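Local coordinates for Lmo0488 protein (Listeria monocytogenes serovar 1/2a, PDB 5TED) that binds shikimate through its effector-binding domain, the part described here, and as a LysR-type regulator activates transcription of protocatechuate biosynthesis genes, at residues P67-Q77 / R177-K185; N4-M13 / K54-Y62. One frame throughout, in Å; residues are numbered along the deposited sequence.

Contact 1: residues P67-Q77 / R177-K185; sequences PDIEFLPLTKQ and RFIYLASLK
Gln77 and Arg177 run side by side at one end of an antiparallel strand pair whose register slips at a classic beta bulge, where Leu74 N and Thr75 N both donate to Ile179 O. Followed outward, Arg177 CB lies 3.4 Å from Gln77 O. CG is anti to the backbone N (chi1 -170°) and the chain then bends at chi2, bringing Arg177 CD 3.8 Å from Gln77 OE1. Arg177 NE donates an almost straight bond to Gln77 OE1 (3.0 Å, 173° at the hydrogen); OE1 sits at the edge of the guanidinium, in its plane, while NE is tilted 33° from the amide's carbonyl plane. Arg177 NH2 donates to a water that in turn donates to Gln77 OE1, and binds shikimate O3; Arg177 NH1 bonds Ser61 OG. Ile179 CG1 lies over one guanidinium face, 3.5 Å above the plane and offset toward its rim, and Ile179 CD1 touches Gln77 CD at 3.5 Å. Farther along, Phe71 CB meets Tyr180 CD2 at 3.9 Å, the side chains crossing at about a right angle. Gln77 NE2 is itself held by Thr12 OG1. Gripped at its edge, the guanidinium is thus fixed in rotation as it meets the ligand's carboxylate, whose negative charge it would probably help to balance.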
loop_
_atom_site.group_PDB
_atom_site.type_symbol
_atom_site.label_atom_id
_atom_site.label_comp_id
_atom_site.label_asym_id
_atom_site.label_seq_id
_atom_site.Cartn_x
_atom_site.Cartn_y
_atom_site.Cartn_z
ATOM N N PRO A 67 -2.180 26.384 9.078
ATOM C CA PRO A 67 -3.373 27.236 9.198
ATOM C C PRO A 67 -4.197 27.325 7.922
ATOM O O PRO A 67 -5.367 27.724 7.985
ATOM C CB PRO A 67 -2.782 28.597 9.579
ATOM C CG PRO A 67 -1.411 28.578 8.976
ATOM C CD PRO A 67 -0.931 27.162 9.125
ATOM N N ASP A 68 -3.621 26.990 6.767
ATOM C CA ASP A 68 -4.361 27.008 5.512
ATOM C C ASP A 68 -5.248 25.789 5.323
ATOM O O ASP A 68 -6.070 25.778 4.396
ATOM C CB ASP A 68 -3.384 27.121 4.341
ATOM C CG ASP A 68 -2.577 28.413 4.379
ATOM O OD1 ASP A 68 -3.093 29.428 4.902
ATOM O OD2 ASP A 68 -1.430 28.404 3.889
ATOM N N ILE A 69 -5.105 24.765 6.161
ATOM C CA ILE A 69 -5.841 23.518 5.999
ATOM C C ILE A 69 -6.842 23.395 7.132
ATOM O O ILE A 69 -6.498 23.610 8.300
ATOM C CB ILE A 69 -4.898 22.308 5.958
ATOM C CG1 ILE A 69 -3.984 22.415 4.735
ATOM C CG2 ILE A 69 -5.697 21.027 5.870
ATOM C CD1 ILE A 69 -2.976 21.344 4.640
ATOM N N GLU A 70 -8.080 23.069 6.786
ATOM C CA GLU A 70 -9.112 22.783 7.769
ATOM C C GLU A 70 -9.159 21.282 8.008
ATOM O O GLU A 70 -9.357 20.515 7.065
ATOM C CB GLU A 70 -10.466 23.276 7.276
ATOM C CG GLU A 70 -11.603 22.830 8.149
ATOM C CD GLU A 70 -12.936 23.076 7.517
ATOM O OE1 GLU A 70 -13.309 22.346 6.578
ATOM O OE2 GLU A 70 -13.612 24.013 7.959
ATOM N N PHE A 71 -8.994 20.864 9.260
ATOM C CA PHE A 71 -9.089 19.461 9.646
ATOM C C PHE A 71 -10.361 19.271 10.467
ATOM O O PHE A 71 -10.558 19.973 11.461
ATOM C CB PHE A 71 -7.877 19.026 10.474
ATOM C CG PHE A 71 -6.553 19.113 9.749
ATOM C CD1 PHE A 71 -5.794 20.279 9.804
ATOM C CD2 PHE A 71 -6.054 18.027 9.044
ATOM C CE1 PHE A 71 -4.555 20.369 9.159
ATOM C CE2 PHE A 71 -4.807 18.101 8.401
ATOM C CZ PHE A 71 -4.064 19.282 8.459
ATOM N N LEU A 72 -11.238 18.366 10.032
ATOM C CA LEU A 72 -12.449 18.036 10.777
ATOM C C LEU A 72 -12.476 16.542 11.075
ATOM O O LEU A 72 -12.216 15.726 10.175
ATOM C CB LEU A 72 -13.731 18.448 10.014
ATOM C CG LEU A 72 -13.897 19.967 9.831
ATOM C CD1 LEU A 72 -15.067 20.273 8.961
ATOM C CD2 LEU A 72 -14.092 20.634 11.171
ATOM N N PRO A 73 -12.814 16.143 12.301
ATOM C CA PRO A 73 -12.709 14.726 12.671
ATOM C C PRO A 73 -13.609 13.862 11.795
ATOM O O PRO A 73 -14.759 14.209 11.528
ATOM C CB PRO A 73 -13.153 14.713 14.144
ATOM C CG PRO A 73 -13.971 15.949 14.313
ATOM C CD PRO A 73 -13.385 16.968 13.378
ATOM N N LEU A 74 -13.062 12.745 11.310
ATOM C CA LEU A 74 -13.813 11.836 10.447
ATOM C C LEU A 74 -13.925 10.437 11.028
ATOM O O LEU A 74 -15.036 9.901 11.104
ATOM C CB LEU A 74 -13.181 11.763 9.046
ATOM C CG LEU A 74 -13.860 10.773 8.082
ATOM C CD1 LEU A 74 -15.274 11.210 7.717
ATOM C CD2 LEU A 74 -13.004 10.602 6.818
ATOM N N THR A 75 -12.821 9.834 11.467
ATOM C CA THR A 75 -12.868 8.493 12.051
ATOM C C THR A 75 -11.709 8.364 13.038
ATOM O O THR A 75 -11.037 9.345 13.360
ATOM C CB THR A 75 -12.847 7.429 10.945
ATOM O OG1 THR A 75 -12.997 6.135 11.522
ATOM C CG2 THR A 75 -11.538 7.490 10.121
ATOM N N LYS A 76 -11.482 7.151 13.541
ATOM C CA LYS A 76 -10.423 6.936 14.521
ATOM C C LYS A 76 -9.889 5.520 14.384
ATOM O O LYS A 76 -10.514 4.662 13.755
ATOM C CB LYS A 76 -10.916 7.162 15.949
ATOM C CG LYS A 76 -11.986 6.175 16.394
ATOM C CD LYS A 76 -12.655 6.663 17.675
ATOM C CE LYS A 76 -13.853 5.798 18.023
ATOM N NZ LYS A 76 -13.479 4.354 17.979
ATOM N N GLN A 77 -8.721 5.278 14.983
ATOM C CA GLN A 77 -8.143 3.938 15.004
ATOM C C GLN A 77 -7.600 3.642 16.389
ATOM O O GLN A 77 -7.350 4.546 17.190
ATOM C CB GLN A 77 -7.026 3.783 13.963
ATOM C CG GLN A 77 -7.521 3.923 12.545
ATOM C CD GLN A 77 -6.408 3.928 11.538
ATOM O OE1 GLN A 77 -5.336 4.494 11.776
ATOM N NE2 GLN A 77 -6.651 3.295 10.397
ATOM N N ARG A 177 -6.230 8.001 18.471
ATOM C CA ARG A 177 -5.701 8.223 17.126
ATOM C C ARG A 177 -6.895 8.655 16.282
ATOM O O ARG A 177 -7.739 7.834 15.940
ATOM C CB ARG A 177 -5.055 6.948 16.567
ATOM C CG ARG A 177 -4.262 7.107 15.257
ATOM C CD ARG A 177 -5.163 7.511 14.062
ATOM N NE ARG A 177 -4.565 7.179 12.764
ATOM C CZ ARG A 177 -3.774 7.985 12.054
ATOM N NH1 ARG A 177 -3.476 9.200 12.503
ATOM N NH2 ARG A 177 -3.298 7.582 10.878
ATOM N N PHE A 178 -6.983 9.944 15.975
ATOM C CA PHE A 178 -8.053 10.461 15.133
ATOM C C PHE A 178 -7.561 10.640 13.703
ATOM O O PHE A 178 -6.374 10.885 13.464
ATOM C CB PHE A 178 -8.581 11.792 15.657
ATOM C CG PHE A 178 -9.371 11.666 16.920
ATOM C CD1 PHE A 178 -10.655 11.145 16.907
ATOM C CD2 PHE A 178 -8.823 12.061 18.128
ATOM C CE1 PHE A 178 -11.376 11.029 18.079
ATOM C CE2 PHE A 178 -9.539 11.948 19.299
ATOM C CZ PHE A 178 -10.813 11.433 19.279
ATOM N N ILE A 179 -8.496 10.514 12.764
ATOM C CA ILE A 179 -8.258 10.737 11.341
ATOM C C ILE A 179 -9.245 11.794 10.859
ATOM O O ILE A 179 -10.421 11.778 11.246
ATOM C CB ILE A 179 -8.409 9.424 10.545
ATOM C CG1 ILE A 179 -7.257 8.468 10.888
ATOM C CG2 ILE A 179 -8.498 9.700 9.031
ATOM C CD1 ILE A 179 -7.425 7.092 10.324
ATOM N N TYR A 180 -8.774 12.697 10.001
ATOM C CA TYR A 180 -9.496 13.918 9.676
ATOM C C TYR A 180 -9.782 14.013 8.188
ATOM O O TYR A 180 -9.027 13.504 7.360
ATOM C CB TYR A 180 -8.697 15.154 10.105
ATOM C CG TYR A 180 -8.492 15.200 11.585
ATOM C CD1 TYR A 180 -7.495 14.437 12.191
ATOM C CD2 TYR A 180 -9.303 15.986 12.392
ATOM C CE1 TYR A 180 -7.302 14.457 13.563
ATOM C CE2 TYR A 180 -9.122 16.007 13.776
ATOM C CZ TYR A 180 -8.120 15.244 14.346
ATOM O OH TYR A 180 -7.932 15.274 15.708
ATOM N N LEU A 181 -10.904 14.646 7.865
ATOM C CA LEU A 181 -11.183 15.088 6.513
ATOM C C LEU A 181 -10.561 16.472 6.370
ATOM O O LEU A 181 -10.893 17.390 7.130
ATOM C CB LEU A 181 -12.692 15.113 6.240
ATOM C CG LEU A 181 -13.174 15.308 4.795
ATOM C CD1 LEU A 181 -12.687 16.611 4.207
ATOM C CD2 LEU A 181 -12.730 14.160 3.936
ATOM N N ALA A 182 -9.613 16.602 5.452
ATOM C CA ALA A 182 -8.845 17.832 5.309
ATOM C C ALA A 182 -9.179 18.507 3.983
ATOM O O ALA A 182 -9.369 17.832 2.963
ATOM C CB ALA A 182 -7.340 17.543 5.416
ATOM N N SER A 183 -9.268 19.843 4.013
ATOM C CA SER A 183 -9.554 20.650 2.832
ATOM C C SER A 183 -8.902 22.019 2.995
ATOM O O SER A 183 -8.529 22.420 4.104
ATOM C CB SER A 183 -11.060 20.810 2.606
ATOM O OG SER A 183 -11.680 21.461 3.705
ATOM N N LEU A 184 -8.760 22.734 1.874
ATOM C CA LEU A 184 -8.190 24.079 1.916
ATOM C C LEU A 184 -9.194 25.047 2.515
ATOM O O LEU A 184 -10.327 25.154 2.041
ATOM C CB LEU A 184 -7.803 24.563 0.519
ATOM C CG LEU A 184 -6.514 24.065 -0.110
ATOM C CD1 LEU A 184 -6.280 24.809 -1.447
ATOM C CD2 LEU A 184 -5.348 24.256 0.863
ATOM N N LYS A 185 -8.761 25.790 3.527
ATOM C CA LYS A 185 -9.651 26.715 4.206
ATOM C C LYS A 185 -10.046 27.875 3.293
ATOM O O LYS A 185 -9.231 28.392 2.523
ATOM C CB LYS A 185 -8.961 27.238 5.469
ATOM C CG LYS A 185 -9.892 27.573 6.613
ATOM C CD LYS A 185 -9.112 27.825 7.902
ATOM C CE LYS A 185 -8.560 26.515 8.476
ATOM N NZ LYS A 185 -8.099 26.636 9.892
HETATM O O HOH W 1 -12.246 19.705 6.078
HETATM O O HOH W 2 -12.486 24.228 4.113
HETATM O O HOH W 3 -3.561 4.997 9.960
HETATM O O HOH W 4 -8.412 6.116 19.251
#

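Contact 2: residues N4-M13 / K54-Y62; sequences NIDLGFIYTM and KFDLAICSY. With SKM ((3R,4S,5R)-3,4,5-trihydroxycyclohex-1-ene-1-carboxylic acid), chain D.
Strands 4-10 and 57-60 run parallel, 10° apart, pairing Leu7 with Leu57, Gly8 with Ala58 and Phe9 with Ile59 in a ladder where Gly8 N donates to Leu57 O and Gly8 O accepts from Ile59 N. Before this ladder, Asp56 curls back on Asp6: Asp56 OD2 takes Asp6 N on the anti side at 2.7 Å, while Asp56 N donates to Asp6 O. The two carboxylate planes are nearly parallel, 5° apart, with Asp6 OD2 and Asp56 OD2 4.0 Å from each other; a water within hydrogen-bonding distance of both, which accepts from Asn4 ND2, may ease the repulsion. Gly8 CA sits over the centre of the Phe55 ring in a CH-pi contact, 3.8 Å from the centroid, and the absent side chain lets the ring lie this close. On the other face of the sheet, Leu7 CD1 touches Leu57 CB at 3.8 Å, and the Met13 side chain crosses that of Ile59 at about a right angle, Met13 CG touching Ile59 CG2. With Ile10 CG1 between N and the carbonyl carbon (chi1 57°), CG2 swings beside N and meets Cys60 CB. Ile10 CG2 also lies 3.5 Å from shikimate O2. Ser61 OG donates to shikimate O3 at 2.5 Å, and O12 lies at the edge of the Tyr11 ring, in its plane. Linked through helix 17-26, strand 35-41 and helix 43-51, the strands belong to the alpha/beta periplasmic-binding-protein fold of LysR effector domains, with the effector at their C-terminal ends.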
loop_
_atom_site.group_PDB
_atom_site.type_symbol
_atom_site.label_atom_id
_atom_site.label_comp_id
_atom_site.label_asym_id
_atom_site.label_seq_id
_atom_site.Cartn_x
_atom_site.Cartn_y
_atom_site.Cartn_z
ATOM N N ASN A 4 -16.235 15.784 -10.941
ATOM C CA ASN A 4 -15.277 14.823 -10.433
ATOM C C ASN A 4 -14.768 15.263 -9.071
ATOM O O ASN A 4 -14.710 16.456 -8.772
ATOM C CB ASN A 4 -14.090 14.683 -11.380
ATOM C CG ASN A 4 -13.078 13.676 -10.880
ATOM O OD1 ASN A 4 -13.331 12.478 -10.899
ATOM N ND2 ASN A 4 -11.919 14.157 -10.435
ATOM N N ILE A 5 -14.411 14.281 -8.248
ATOM C CA ILE A 5 -13.805 14.520 -6.947
ATOM C C ILE A 5 -12.475 13.787 -6.917
ATOM O O ILE A 5 -12.425 12.561 -7.093
ATOM C CB ILE A 5 -14.692 14.056 -5.781
ATOM C CG1 ILE A 5 -15.993 14.855 -5.757
ATOM C CG2 ILE A 5 -13.907 14.176 -4.451
ATOM C CD1 ILE A 5 -17.040 14.286 -4.836
ATOM N N ASP A 6 -11.399 14.531 -6.707
ATOM C CA ASP A 6 -10.093 13.918 -6.502
ATOM C C ASP A 6 -9.877 13.783 -5.006
ATOM O O ASP A 6 -9.707 14.783 -4.300
ATOM C CB ASP A 6 -8.987 14.740 -7.149
ATOM C CG ASP A 6 -9.052 14.697 -8.655
ATOM O OD1 ASP A 6 -9.308 13.602 -9.218
ATOM O OD2 ASP A 6 -8.853 15.754 -9.261
ATOM N N LEU A 7 -9.859 12.545 -4.528
ATOM C CA LEU A 7 -9.781 12.272 -3.099
ATOM C C LEU A 7 -8.466 11.569 -2.799
ATOM O O LEU A 7 -8.217 10.468 -3.304
ATOM C CB LEU A 7 -10.972 11.417 -2.680
ATOM C CG LEU A 7 -11.008 11.026 -1.215
ATOM C CD1 LEU A 7 -11.265 12.297 -0.364
ATOM C CD2 LEU A 7 -12.116 9.991 -1.074
ATOM N N GLY A 8 -7.645 12.180 -1.955
ATOM C CA GLY A 8 -6.391 11.582 -1.504
ATOM C C GLY A 8 -6.524 11.115 -0.066
ATOM O O GLY A 8 -7.154 11.787 0.745
ATOM N N PHE A 9 -5.924 9.965 0.246
ATOM C CA PHE A 9 -6.089 9.431 1.591
ATOM C C PHE A 9 -4.917 8.552 2.014
ATOM O O PHE A 9 -4.176 8.005 1.190
ATOM C CB PHE A 9 -7.412 8.672 1.724
ATOM C CG PHE A 9 -7.629 7.574 0.709
ATOM C CD1 PHE A 9 -7.134 6.294 0.935
ATOM C CD2 PHE A 9 -8.390 7.803 -0.438
ATOM C CE1 PHE A 9 -7.381 5.259 0.034
ATOM C CE2 PHE A 9 -8.636 6.774 -1.349
ATOM C CZ PHE A 9 -8.135 5.506 -1.115
ATOM N N ILE A 10 -4.769 8.431 3.337
ATOM C CA ILE A 10 -3.727 7.589 3.909
ATOM C C ILE A 10 -4.104 6.128 3.703
ATOM O O ILE A 10 -5.287 5.762 3.680
ATOM C CB ILE A 10 -3.516 7.911 5.399
ATOM C CG1 ILE A 10 -4.828 7.746 6.170
ATOM C CG2 ILE A 10 -2.999 9.322 5.586
ATOM C CD1 ILE A 10 -4.696 8.051 7.692
ATOM N N TYR A 11 -3.073 5.289 3.552
ATOM C CA TYR A 11 -3.236 3.931 3.049
ATOM C C TYR A 11 -4.329 3.152 3.769
ATOM O O TYR A 11 -5.075 2.383 3.143
ATOM C CB TYR A 11 -1.923 3.187 3.186
ATOM C CG TYR A 11 -0.792 3.758 2.382
ATOM C CD1 TYR A 11 -0.743 3.599 1.005
ATOM C CD2 TYR A 11 0.248 4.439 3.009
ATOM C CE1 TYR A 11 0.321 4.103 0.259
ATOM C CE2 TYR A 11 1.321 4.950 2.273
ATOM C CZ TYR A 11 1.340 4.775 0.898
ATOM O OH TYR A 11 2.391 5.252 0.150
ATOM N N THR A 12 -4.368 3.230 5.100
ATOM C CA THR A 12 -5.290 2.309 5.760
ATOM C C THR A 12 -6.742 2.609 5.410
ATOM O O THR A 12 -7.609 1.783 5.697
ATOM C CB THR A 12 -5.121 2.289 7.287
ATOM O OG1 THR A 12 -5.368 3.588 7.832
ATOM C CG2 THR A 12 -3.714 1.790 7.688
ATOM N N MET A 13 -7.035 3.761 4.809
ATOM C CA MET A 13 -8.427 4.058 4.495
ATOM C C MET A 13 -8.930 3.336 3.245
ATOM O O MET A 13 -10.141 3.342 3.000
ATOM C CB MET A 13 -8.625 5.564 4.347
ATOM C CG MET A 13 -8.329 6.365 5.625
ATOM S SD MET A 13 -9.546 6.175 6.960
ATOM C CE MET A 13 -8.892 4.775 7.862
ATOM N N LYS A 54 -4.107 19.219 -6.326
ATOM C CA LYS A 54 -4.209 17.904 -6.951
ATOM C C LYS A 54 -5.370 17.115 -6.364
ATOM O O LYS A 54 -6.045 16.362 -7.080
ATOM C CB LYS A 54 -2.902 17.129 -6.789
ATOM C CG LYS A 54 -1.830 17.519 -7.788
ATOM C CD LYS A 54 -0.729 16.467 -7.846
ATOM C CE LYS A 54 0.219 16.708 -9.016
ATOM N NZ LYS A 54 0.813 18.071 -8.981
ATOM N N PHE A 55 -5.604 17.263 -5.059
ATOM C CA PHE A 55 -6.742 16.678 -4.365
ATOM C C PHE A 55 -7.759 17.776 -4.056
ATOM O O PHE A 55 -7.385 18.885 -3.655
ATOM C CB PHE A 55 -6.319 16.000 -3.035
ATOM C CG PHE A 55 -5.178 15.021 -3.164
ATOM C CD1 PHE A 55 -4.928 14.365 -4.355
ATOM C CD2 PHE A 55 -4.345 14.765 -2.075
ATOM C CE1 PHE A 55 -3.866 13.458 -4.467
ATOM C CE2 PHE A 55 -3.288 13.879 -2.180
ATOM C CZ PHE A 55 -3.048 13.215 -3.375
ATOM N N ASP A 56 -9.043 17.469 -4.261
ATOM C CA ASP A 56 -10.125 18.329 -3.780
ATOM C C ASP A 56 -10.311 18.185 -2.272
ATOM O O ASP A 56 -10.640 19.156 -1.578
ATOM C CB ASP A 56 -11.428 17.990 -4.502
ATOM C CG ASP A 56 -11.334 18.205 -5.998
ATOM O OD1 ASP A 56 -11.020 19.349 -6.399
ATOM O OD2 ASP A 56 -11.562 17.234 -6.763
ATOM N N LEU A 57 -10.123 16.971 -1.763
ATOM C CA LEU A 57 -10.310 16.642 -0.355
ATOM C C LEU A 57 -9.291 15.580 0.016
ATOM O O LEU A 57 -8.866 14.796 -0.836
ATOM C CB LEU A 57 -11.712 16.087 -0.063
ATOM C CG LEU A 57 -12.942 16.923 -0.442
ATOM C CD1 LEU A 57 -14.230 16.113 -0.339
ATOM C CD2 LEU A 57 -13.017 18.168 0.428
ATOM N N ALA A 58 -8.941 15.517 1.300
ATOM C CA ALA A 58 -8.028 14.482 1.754
ATOM C C ALA A 58 -8.532 13.895 3.064
ATOM O O ALA A 58 -9.275 14.533 3.809
ATOM C CB ALA A 58 -6.604 15.013 1.929
ATOM N N ILE A 59 -8.140 12.653 3.313
ATOM C CA ILE A 59 -8.373 11.979 4.578
ATOM C C ILE A 59 -7.006 11.601 5.134
ATOM O O ILE A 59 -6.294 10.783 4.527
ATOM C CB ILE A 59 -9.254 10.730 4.405
ATOM C CG1 ILE A 59 -10.623 11.123 3.805
ATOM C CG2 ILE A 59 -9.382 9.999 5.755
ATOM C CD1 ILE A 59 -11.526 9.922 3.436
ATOM N N CYS A 60 -6.635 12.185 6.274
ATOM C CA CYS A 60 -5.260 12.017 6.745
ATOM C C CYS A 60 -5.156 12.388 8.227
ATOM O O CYS A 60 -6.159 12.656 8.900
ATOM C CB CYS A 60 -4.292 12.848 5.888
ATOM S SG CYS A 60 -4.539 14.624 6.055
ATOM N N SER A 61 -3.921 12.383 8.738
ATOM C CA SER A 61 -3.638 12.760 10.117
ATOM C C SER A 61 -3.646 14.276 10.263
ATOM O O SER A 61 -3.366 15.020 9.315
ATOM C CB SER A 61 -2.269 12.230 10.570
ATOM O OG SER A 61 -2.229 10.804 10.555
ATOM N N TYR A 62 -3.963 14.732 11.466
ATOM C CA TYR A 62 -3.812 16.145 11.785
ATOM C C TYR A 62 -2.341 16.540 11.733
ATOM O O TYR A 62 -1.462 15.769 12.128
ATOM C CB TYR A 62 -4.389 16.427 13.171
ATOM C CG TYR A 62 -4.267 17.871 13.611
ATOM C CD1 TYR A 62 -5.093 18.851 13.075
ATOM C CD2 TYR A 62 -3.337 18.254 14.569
ATOM C CE1 TYR A 62 -4.994 20.178 13.472
ATOM C CE2 TYR A 62 -3.235 19.586 14.979
ATOM C CZ TYR A 62 -4.066 20.535 14.423
ATOM O OH TYR A 62 -3.971 21.849 14.807
HETATM O O12 SKM D . -0.613 4.130 6.535
HETATM C C8 SKM D . 0.535 4.392 7.336
HETATM C C6 SKM D . 1.320 5.376 6.787
HETATM O O7 SKM D . 2.464 5.642 7.598
HETATM C C5 SKM D . 0.546 6.826 6.624
HETATM C C4 SKM D . -0.115 7.262 7.860
HETATM C C1 SKM D . -0.526 8.726 8.079
HETATM O O2 SKM D . 0.022 9.625 7.379
HETATM O O3 SKM D . -1.387 9.021 8.963
HETATM C C10 SKM D . -0.474 6.168 8.974
HETATM C C9 SKM D . 0.035 4.833 8.885
HETATM O O11 SKM D . -0.954 3.967 9.282
HETATM O O HOH W 5 -11.674 17.133 -9.644
#

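In the fold
Contacts 1 and 2, their centres about 10 Å apart, are consecutive parts of one mixed sheet, because strand 57-60 pairs with strand 177-184 as well as with strand 4-10. The seam between them includes a probable hydrogen bond from Ala182 N to Ala58 O (2.7 Å) and packing of Ile179 CG2 on Ile59 CG2 (3.4 Å). At the pocket end they converge on shikimate: Arg177 NH1 of contact 1 lies 2.8 Å from Ser61 OG of contact 2, and both residues bind O3. Thr43, Gly113, Ser112, Glu136 and Asp138 add hydrogen bonds to the ligand, and Thr43 OG1 also bonds Ser61 N of contact 2.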